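Local coordinates for protein histidine--tRNA ligase (Thermus thermophilus, PDB 1H4V) that catalyses the ATP-dependent attachment of L-histidine to tRNA(His), releasing AMP and diphosphate, as a homodimeric class II aminoacyl-tRNA synthetase, at residues 182-191 with 212-222; 259-270 with 283-291. All coordinates share one frame; numbering follows the deposited sequence.

Contact 1: residues 182-191 with 212-222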
loop_
_atom_site.group_PDB
_atom_site.type_symbol
_atom_site.label_atom_id
_atom_site.label_comp_id
_atom_site.label_asym_id
_atom_site.label_seq_id
_atom_site.Cartn_x
_atom_site.Cartn_y
_atom_site.Cartn_z
ATOM N N VAL A 182 -13.357 -16.899 42.568
ATOM C CA VAL A 182 -12.356 -16.015 43.148
ATOM C C VAL A 182 -12.665 -14.524 43.025
ATOM O O VAL A 182 -12.353 -13.744 43.926
ATOM C CB VAL A 182 -10.967 -16.279 42.518
ATOM C CG1 VAL A 182 -10.007 -15.152 42.857
ATOM C CG2 VAL A 182 -10.422 -17.591 43.024
ATOM N N LEU A 183 -13.275 -14.122 41.917
ATOM C CA LEU A 183 -13.566 -12.710 41.709
ATOM C C LEU A 183 -14.947 -12.229 42.137
ATOM O O LEU A 183 -15.164 -11.025 42.248
ATOM C CB LEU A 183 -13.325 -12.341 40.245
ATOM C CG LEU A 183 -11.869 -12.452 39.797
ATOM C CD1 LEU A 183 -11.761 -12.229 38.299
ATOM C CD2 LEU A 183 -11.035 -11.434 40.553
ATOM N N SER A 184 -15.878 -13.149 42.380
ATOM C CA SER A 184 -17.226 -12.752 42.802
ATOM C C SER A 184 -17.232 -12.035 44.154
ATOM O O SER A 184 -17.767 -10.932 44.273
ATOM C CB SER A 184 -18.164 -13.962 42.852
ATOM O OG SER A 184 -18.589 -14.317 41.547
ATOM N N PRO A 185 -16.639 -12.649 45.192
ATOM C CA PRO A 185 -16.618 -11.997 46.505
ATOM C C PRO A 185 -15.826 -10.684 46.538
ATOM O O PRO A 185 -15.624 -10.102 47.599
ATOM C CB PRO A 185 -16.024 -13.074 47.415
ATOM C CG PRO A 185 -15.169 -13.875 46.490
ATOM C CD PRO A 185 -16.041 -13.992 45.271
ATOM N N HIS A 186 -15.385 -10.227 45.373
ATOM C CA HIS A 186 -14.629 -8.982 45.261
ATOM C C HIS A 186 -15.267 -8.096 44.195
ATOM O O HIS A 186 -14.645 -7.171 43.680
ATOM C CB HIS A 186 -13.179 -9.273 44.872
ATOM C CG HIS A 186 -12.394 -9.973 45.937
ATOM N ND1 HIS A 186 -12.050 -9.371 47.127
ATOM C CD2 HIS A 186 -11.876 -11.224 45.987
ATOM C CE1 HIS A 186 -11.355 -10.217 47.864
ATOM N NE2 HIS A 186 -11.235 -11.350 47.195
ATOM N N ARG A 187 -16.517 -8.400 43.876
ATOM C CA ARG A 187 -17.289 -7.683 42.868
ATOM C C ARG A 187 -17.088 -6.162 42.890
ATOM O O ARG A 187 -16.598 -5.580 41.920
ATOM C CB ARG A 187 -18.768 -8.036 43.058
ATOM N N GLU A 188 -17.449 -5.522 43.999
ATOM C CA GLU A 188 -17.333 -4.072 44.112
ATOM C C GLU A 188 -15.945 -3.505 43.843
ATOM O O GLU A 188 -15.782 -2.290 43.745
ATOM C CB GLU A 188 -17.821 -3.592 45.484
ATOM C CG GLU A 188 -17.457 -4.484 46.651
ATOM C CD GLU A 188 -18.537 -5.506 46.952
ATOM O OE1 GLU A 188 -18.802 -6.379 46.096
ATOM O OE2 GLU A 188 -19.130 -5.430 48.051
ATOM N N ALA A 189 -14.947 -4.373 43.709
ATOM C CA ALA A 189 -13.590 -3.910 43.444
ATOM C C ALA A 189 -13.404 -3.708 41.941
ATOM O O ALA A 189 -12.559 -2.920 41.508
ATOM C CB ALA A 189 -12.578 -4.914 43.976
ATOM N N LEU A 190 -14.201 -4.419 41.150
ATOM C CA LEU A 190 -14.143 -4.292 39.696
ATOM C C LEU A 190 -14.902 -3.013 39.323
ATOM O O LEU A 190 -14.887 -2.051 40.075
ATOM C CB LEU A 190 -14.808 -5.503 39.034
ATOM C CG LEU A 190 -14.383 -6.896 39.557
ATOM C CD1 LEU A 190 -15.281 -7.984 38.970
ATOM C CD2 LEU A 190 -12.945 -7.149 39.181
ATOM N N SER A 191 -15.576 -3.012 38.175
ATOM C CA SER A 191 -16.319 -1.838 37.726
ATOM C C SER A 191 -17.155 -2.132 36.488
ATOM O O SER A 191 -16.928 -3.131 35.812
ATOM C CB SER A 191 -15.350 -0.689 37.433
ATOM O OG SER A 191 -16.057 0.470 37.034
ATOM N N ARG A 212 -8.241 0.229 37.554
ATOM C CA ARG A 212 -8.916 -0.228 38.764
ATOM C C ARG A 212 -8.997 -1.755 38.766
ATOM O O ARG A 212 -8.790 -2.393 39.800
ATOM C CB ARG A 212 -10.324 0.378 38.853
ATOM C CG ARG A 212 -11.118 -0.055 40.081
ATOM C CD ARG A 212 -12.381 0.781 40.267
ATOM N NE ARG A 212 -12.076 2.165 40.629
ATOM C CZ ARG A 212 -12.992 3.101 40.873
ATOM N NH1 ARG A 212 -14.284 2.809 40.795
ATOM N NH2 ARG A 212 -12.614 4.333 41.198
ATOM N N ASP A 213 -9.293 -2.336 37.606
ATOM C CA ASP A 213 -9.384 -3.786 37.481
ATOM C C ASP A 213 -8.003 -4.429 37.575
ATOM O O ASP A 213 -7.842 -5.477 38.198
ATOM C CB ASP A 213 -10.029 -4.178 36.150
ATOM C CG ASP A 213 -11.531 -3.960 36.137
ATOM O OD1 ASP A 213 -12.218 -4.494 37.033
ATOM O OD2 ASP A 213 -12.026 -3.265 35.224
ATOM N N GLN A 214 -7.011 -3.801 36.952
ATOM C CA GLN A 214 -5.646 -4.316 36.974
ATOM C C GLN A 214 -5.100 -4.335 38.400
ATOM O O GLN A 214 -4.278 -5.185 38.752
ATOM C CB GLN A 214 -4.742 -3.452 36.091
ATOM C CG GLN A 214 -5.125 -3.451 34.621
ATOM C CD GLN A 214 -4.292 -2.486 33.801
ATOM O OE1 GLN A 214 -4.247 -1.288 34.089
ATOM N NE2 GLN A 214 -3.630 -3.000 32.768
ATOM N N ALA A 215 -5.571 -3.396 39.215
ATOM C CA ALA A 215 -5.139 -3.287 40.601
ATOM C C ALA A 215 -5.601 -4.483 41.428
ATOM O O ALA A 215 -4.792 -5.138 42.085
ATOM C CB ALA A 215 -5.668 -1.993 41.210
ATOM N N LEU A 216 -6.901 -4.764 41.401
ATOM C CA LEU A 216 -7.449 -5.891 42.148
ATOM C C LEU A 216 -6.747 -7.186 41.737
ATOM O O LEU A 216 -6.371 -7.998 42.582
ATOM C CB LEU A 216 -8.956 -6.018 41.887
ATOM C CG LEU A 216 -9.684 -7.172 42.580
ATOM C CD1 LEU A 216 -9.709 -6.944 44.084
ATOM C CD2 LEU A 216 -11.102 -7.279 42.039
ATOM N N LEU A 217 -6.572 -7.368 40.432
ATOM C CA LEU A 217 -5.924 -8.561 39.902
ATOM C C LEU A 217 -4.501 -8.706 40.424
ATOM O O LEU A 217 -4.071 -9.806 40.784
ATOM C CB LEU A 217 -5.935 -8.520 38.376
ATOM C CG LEU A 217 -7.354 -8.511 37.797
ATOM C CD1 LEU A 217 -7.308 -8.278 36.300
ATOM C CD2 LEU A 217 -8.040 -9.828 38.122
ATOM N N LYS A 218 -3.776 -7.593 40.476
ATOM C CA LYS A 218 -2.406 -7.600 40.972
ATOM C C LYS A 218 -2.353 -8.021 42.444
ATOM O O LYS A 218 -1.435 -8.728 42.857
ATOM C CB LYS A 218 -1.786 -6.214 40.808
ATOM N N GLU A 219 -3.339 -7.590 43.229
ATOM C CA GLU A 219 -3.387 -7.928 44.649
ATOM C C GLU A 219 -3.818 -9.367 44.909
ATOM O O GLU A 219 -3.216 -10.060 45.729
ATOM C CB GLU A 219 -4.341 -6.996 45.402
ATOM N N LEU A 220 -4.872 -9.809 44.231
ATOM C CA LEU A 220 -5.363 -11.168 44.418
ATOM C C LEU A 220 -4.380 -12.190 43.857
ATOM O O LEU A 220 -4.181 -13.257 44.440
ATOM C CB LEU A 220 -6.730 -11.345 43.747
ATOM C CG LEU A 220 -7.889 -10.487 44.265
ATOM C CD1 LEU A 220 -9.182 -10.922 43.599
ATOM C CD2 LEU A 220 -8.009 -10.635 45.772
ATOM N N GLY A 221 -3.759 -11.859 42.729
ATOM C CA GLY A 221 -2.813 -12.773 42.117
ATOM C C GLY A 221 -3.457 -14.129 41.885
ATOM O O GLY A 221 -2.994 -15.147 42.403
ATOM N N VAL A 222 -4.536 -14.141 41.108
ATOM C CA VAL A 222 -5.246 -15.377 40.816
ATOM C C VAL A 222 -4.356 -16.326 40.019
ATOM O O VAL A 222 -3.314 -15.924 39.492
ATOM C CB VAL A 222 -6.558 -15.100 40.026
ATOM C CG1 VAL A 222 -7.449 -14.157 40.826
ATOM C CG2 VAL A 222 -6.244 -14.497 38.655
#
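In the mostly helical insertion that separates the two parts of the catalytic region, Leu216 and Leu220 of helix 211-220 pack against the end of helix 169-183 and the 3-10 turns that follow it. Leu216 has more of its surface covered by the other segment than any other residue here. With CG anti to the backbone N (chi1 179°), it extends away from its own helix and brings Leu216 CD2 against both Ala189 CB and Leu190 CD2, 3.4 Å from each. One turn on, Leu220 spreads its two methyls over different neighbours. Leu220 CD1 lies 3.6 Å from Leu183 CD2, while Leu220 CD2 sits over one face of the His186 imidazole as a CH-pi contact, 3.9 Å from the ring centroid and 25° off the normal. Val182 O lies in the plane of that ring, at its edge.

Beyond Leu220, Gly221 leaves the helix with positive phi (55°), and the chain brings Val222 back to the same interface, where Val222 CG1 meets Val182 CG1 at 3.4 Å. Helix 192-200 completes the apolar layer, with Leu198 touching both Leu183 and Leu190.

Toward the start of helix 211-220 the contact turns more polar. Asp213 hydrogen-bonds through OD2 to Ser194 OG in helix 192-200, tying a third element into the group. The other oxygen, Asp213 OD1, is turned to Leu190 and rests 3.3 Å from Leu190 CA. Arg212 runs its aliphatic stem past the end of the 3-10 segment, bringing Arg212 CG to 3.5 Å from Ala189 O.

Contact 2: residues 259-270 with 283-291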
loop_
_atom_site.group_PDB
_atom_site.type_symbol
_atom_site.label_atom_id
_atom_site.label_comp_id
_atom_site.label_asym_id
_atom_site.label_seq_id
_atom_site.Cartn_x
_atom_site.Cartn_y
_atom_site.Cartn_z
ATOM N N ARG A 259 -5.688 -14.497 26.508
ATOM C CA ARG A 259 -6.565 -14.206 25.379
ATOM C C ARG A 259 -7.985 -14.432 25.892
ATOM O O ARG A 259 -8.414 -15.573 26.073
ATOM C CB ARG A 259 -6.274 -15.154 24.215
ATOM C CG ARG A 259 -4.816 -15.195 23.763
ATOM C CD ARG A 259 -4.345 -13.913 23.088
ATOM N NE ARG A 259 -2.980 -14.074 22.594
ATOM C CZ ARG A 259 -2.188 -13.084 22.209
ATOM N NH1 ARG A 259 -2.619 -11.836 22.254
ATOM N NH2 ARG A 259 -0.956 -13.344 21.791
ATOM N N GLY A 260 -8.701 -13.338 26.127
ATOM C CA GLY A 260 -10.048 -13.423 26.662
ATOM C C GLY A 260 -11.163 -13.889 25.750
ATOM O O GLY A 260 -12.101 -14.545 26.212
ATOM N N LEU A 261 -11.077 -13.560 24.463
ATOM C CA LEU A 261 -12.117 -13.946 23.516
ATOM C C LEU A 261 -12.264 -15.453 23.392
ATOM O O LEU A 261 -11.279 -16.189 23.411
ATOM C CB LEU A 261 -11.846 -13.322 22.149
ATOM C CG LEU A 261 -11.838 -11.791 22.156
ATOM C CD1 LEU A 261 -11.473 -11.278 20.772
ATOM C CD2 LEU A 261 -13.206 -11.268 22.588
ATOM N N ASP A 262 -13.508 -15.900 23.251
ATOM C CA ASP A 262 -13.826 -17.320 23.158
ATOM C C ASP A 262 -13.272 -18.106 21.964
ATOM O O ASP A 262 -13.247 -19.338 21.997
ATOM C CB ASP A 262 -15.345 -17.502 23.215
ATOM C CG ASP A 262 -15.930 -17.140 24.576
ATOM O OD1 ASP A 262 -15.722 -17.911 25.536
ATOM O OD2 ASP A 262 -16.594 -16.083 24.685
ATOM N N TYR A 263 -12.823 -17.428 20.916
ATOM C CA TYR A 263 -12.307 -18.164 19.771
ATOM C C TYR A 263 -10.800 -18.412 19.798
ATOM O O TYR A 263 -10.270 -19.106 18.930
ATOM C CB TYR A 263 -12.728 -17.485 18.454
ATOM C CG TYR A 263 -12.231 -16.070 18.234
ATOM C CD1 TYR A 263 -10.919 -15.825 17.829
ATOM C CD2 TYR A 263 -13.092 -14.983 18.369
ATOM C CE1 TYR A 263 -10.477 -14.534 17.556
ATOM C CE2 TYR A 263 -12.661 -13.692 18.099
ATOM C CZ TYR A 263 -11.354 -13.473 17.691
ATOM O OH TYR A 263 -10.921 -12.193 17.422
ATOM N N TYR A 264 -10.114 -17.862 20.796
ATOM C CA TYR A 264 -8.678 -18.075 20.923
ATOM C C TYR A 264 -8.463 -19.400 21.623
ATOM O O TYR A 264 -9.092 -19.687 22.647
ATOM C CB TYR A 264 -8.015 -16.949 21.716
ATOM C CG TYR A 264 -7.874 -15.666 20.930
ATOM C CD1 TYR A 264 -8.655 -14.547 21.233
ATOM C CD2 TYR A 264 -6.965 -15.569 19.876
ATOM C CE1 TYR A 264 -8.530 -13.364 20.505
ATOM C CE2 TYR A 264 -6.833 -14.393 19.144
ATOM C CZ TYR A 264 -7.615 -13.297 19.464
ATOM O OH TYR A 264 -7.477 -12.134 18.751
ATOM N N VAL A 265 -7.565 -20.206 21.071
ATOM C CA VAL A 265 -7.295 -21.528 21.613
ATOM C C VAL A 265 -5.796 -21.843 21.619
ATOM O O VAL A 265 -5.032 -21.319 20.810
ATOM C CB VAL A 265 -8.085 -22.585 20.779
ATOM C CG1 VAL A 265 -7.171 -23.679 20.278
ATOM C CG2 VAL A 265 -9.225 -23.148 21.600
ATOM N N ARG A 266 -5.387 -22.698 22.550
ATOM C CA ARG A 266 -4.000 -23.117 22.685
ATOM C C ARG A 266 -2.972 -21.992 22.565
ATOM O O ARG A 266 -3.113 -20.944 23.197
ATOM C CB ARG A 266 -3.705 -24.240 21.683
ATOM C CG ARG A 266 -4.619 -25.435 21.895
ATOM C CD ARG A 266 -4.325 -26.641 21.010
ATOM N NE ARG A 266 -5.307 -27.683 21.312
ATOM C CZ ARG A 266 -5.306 -28.911 20.811
ATOM N NH1 ARG A 266 -4.371 -29.296 19.957
ATOM N NH2 ARG A 266 -6.251 -29.760 21.178
ATOM N N THR A 267 -1.948 -22.219 21.749
ATOM C CA THR A 267 -0.848 -21.274 21.552
ATOM C C THR A 267 -1.130 -19.776 21.535
ATOM O O THR A 267 -2.052 -19.296 20.884
ATOM C CB THR A 267 -0.076 -21.593 20.257
ATOM O OG1 THR A 267 0.174 -22.999 20.190
ATOM C CG2 THR A 267 1.258 -20.875 20.242
ATOM N N ALA A 268 -0.305 -19.047 22.268
ATOM C CA ALA A 268 -0.374 -17.594 22.319
ATOM C C ALA A 268 1.083 -17.209 22.494
ATOM O O ALA A 268 1.834 -17.923 23.165
ATOM C CB ALA A 268 -1.188 -17.130 23.501
ATOM N N PHE A 269 1.499 -16.101 21.897
ATOM C CA PHE A 269 2.886 -15.704 22.024
ATOM C C PHE A 269 3.079 -14.247 21.693
ATOM O O PHE A 269 2.241 -13.629 21.042
ATOM C CB PHE A 269 3.766 -16.562 21.108
ATOM C CG PHE A 269 3.493 -16.366 19.654
ATOM C CD1 PHE A 269 4.183 -15.398 18.930
ATOM C CD2 PHE A 269 2.541 -17.147 19.002
ATOM C CE1 PHE A 269 3.929 -15.206 17.568
ATOM C CE2 PHE A 269 2.277 -16.966 17.643
ATOM C CZ PHE A 269 2.978 -15.989 16.921
ATOM N N GLU A 270 4.202 -13.713 22.148
ATOM C CA GLU A 270 4.546 -12.324 21.925
ATOM C C GLU A 270 6.057 -12.173 21.894
ATOM O O GLU A 270 6.790 -13.000 22.450
ATOM C CB GLU A 270 3.969 -11.446 23.041
ATOM C CG GLU A 270 2.616 -10.864 22.723
ATOM C CD GLU A 270 1.996 -10.120 23.900
ATOM O OE1 GLU A 270 2.732 -9.371 24.580
ATOM O OE2 GLU A 270 0.770 -10.277 24.139
ATOM N N GLY A 283 5.024 -7.397 18.481
ATOM C CA GLY A 283 4.020 -8.177 17.788
ATOM C C GLY A 283 3.753 -9.470 18.532
ATOM O O GLY A 283 4.435 -9.785 19.507
ATOM N N GLY A 284 2.763 -10.225 18.075
ATOM C CA GLY A 284 2.436 -11.471 18.736
ATOM C C GLY A 284 1.244 -12.116 18.073
ATOM O O GLY A 284 0.750 -11.625 17.061
ATOM N N GLY A 285 0.773 -13.220 18.635
ATOM C CA GLY A 285 -0.364 -13.893 18.041
ATOM C C GLY A 285 -0.691 -15.217 18.689
ATOM O O GLY A 285 -0.552 -15.391 19.892
ATOM N N GLY A 286 -1.134 -16.163 17.878
ATOM C CA GLY A 286 -1.483 -17.459 18.415
ATOM C C GLY A 286 -2.559 -18.137 17.602
ATOM O O GLY A 286 -2.944 -17.663 16.536
ATOM N N ARG A 287 -3.045 -19.256 18.127
ATOM C CA ARG A 287 -4.062 -20.061 17.470
ATOM C C ARG A 287 -5.462 -19.522 17.770
ATOM O O ARG A 287 -5.723 -19.026 18.870
ATOM C CB ARG A 287 -3.880 -21.513 17.933
ATOM C CG ARG A 287 -4.816 -22.535 17.327
ATOM C CD ARG A 287 -4.275 -23.931 17.602
ATOM N NE ARG A 287 -3.114 -24.245 16.768
ATOM C CZ ARG A 287 -3.192 -24.516 15.465
ATOM N NH1 ARG A 287 -4.372 -24.513 14.852
ATOM N NH2 ARG A 287 -2.101 -24.800 14.768
ATOM N N TYR A 288 -6.353 -19.612 16.788
ATOM C CA TYR A 288 -7.721 -19.105 16.927
ATOM C C TYR A 288 -8.728 -19.939 16.146
ATOM O O TYR A 288 -9.412 -19.429 15.255
ATOM C CB TYR A 288 -7.779 -17.674 16.420
ATOM C CG TYR A 288 -7.162 -17.525 15.052
ATOM C CD1 TYR A 288 -7.878 -17.851 13.896
ATOM C CD2 TYR A 288 -5.840 -17.101 14.910
ATOM C CE1 TYR A 288 -7.296 -17.761 12.644
ATOM C CE2 TYR A 288 -5.248 -17.009 13.661
ATOM C CZ TYR A 288 -5.979 -17.342 12.535
ATOM O OH TYR A 288 -5.384 -17.286 11.303
ATOM N N ASP A 289 -8.847 -21.206 16.513
ATOM C CA ASP A 289 -9.732 -22.138 15.827
ATOM C C ASP A 289 -11.238 -21.864 15.677
ATOM O O ASP A 289 -11.853 -22.393 14.754
ATOM C CB ASP A 289 -9.508 -23.534 16.419
ATOM C CG ASP A 289 -8.053 -23.996 16.277
ATOM O OD1 ASP A 289 -7.696 -25.044 16.851
ATOM O OD2 ASP A 289 -7.267 -23.303 15.589
ATOM N N GLY A 290 -11.841 -21.047 16.533
ATOM C CA GLY A 290 -13.273 -20.809 16.390
ATOM C C GLY A 290 -13.752 -19.547 15.674
ATOM O O GLY A 290 -14.952 -19.268 15.635
ATOM N N LEU A 291 -12.831 -18.789 15.088
ATOM C CA LEU A 291 -13.189 -17.552 14.408
ATOM C C LEU A 291 -13.978 -17.759 13.115
ATOM O O LEU A 291 -14.891 -16.987 12.808
ATOM C CB LEU A 291 -11.925 -16.721 14.129
ATOM C CG LEU A 291 -12.095 -15.426 13.328
ATOM C CD1 LEU A 291 -12.957 -14.444 14.089
ATOM C CD2 LEU A 291 -10.734 -14.828 13.065
HETATM O O HOH W 1 -4.280 -18.214 21.095
#
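The Tyr263 ring is sandwiched between Leu291 CD1, over its centre 4.1 Å from the centroid, and Leu261 CB nearer the rim of the opposite face; Tyr288 CB fills the edge in plane. Tyr264 takes Tyr263 CE1 over one face, while Phe269 covers backbone, its ring centred above Gly285 N. Chi1 of 65° turns the Phe269 ring back over the neighbouring strand, and Ala143, Val144 and Leu147 of helix 137-153 also touch it.

Phe269 and Gly285 lie on the antiparallel hairpin 267-272/281-287 of the catalytic sheet; the tyrosines sit just beyond its strands. Residues 259-264 and the glycine-rich run into 287-291 belong to two histidyl-tRNA synthetase motifs, which in relatives line the histidine pocket. Phe269 and Gly285 form a hydrogen-bonded pair, Phe269 N to Gly285 O at 3.0 Å and Gly285 N to Phe269 O at 2.8 Å. In the non-hydrogen-bonded pair Glu270-Gly284 the CA atoms are only 3.9 Å apart. Arg259 NH2 adds a weak bond to Gly285 O.

Arg287 N donates to Thr267 O at 2.9 Å. Its side chain runs alongside Val265, then bends at chi3 (-74°), and Arg287 NH1 makes a salt bridge, 3.2 Å, on the syn lone pair of Asp289 OD2; NH2 pairs with Asp140, and Gly302 N also donates to OD2.

How the contacts relate
The centre of contact 1 is about 35 Å from the chain's centre, that of contact 2 about 19 Å. Contact 2 lies on two strands of the catalytic sheet and the loops next to them, and has a larger share of buried residues. The two share no helix or strand, and their nearest atoms stay about 11 Å apart. Segments 182-191 and 212-222 meet mainly through leucine, valine and alanine methyls, with the His186 ring and the Arg212 stem at the margins. In 259-270 with 283-291, main chains do the joining along the strands, glycines allow close approach, and tyrosines pack beyond them. Helix 169-183 links the regions: its Arg172 hydrogen-bonds Arg259 O, while its far end enters contact 1.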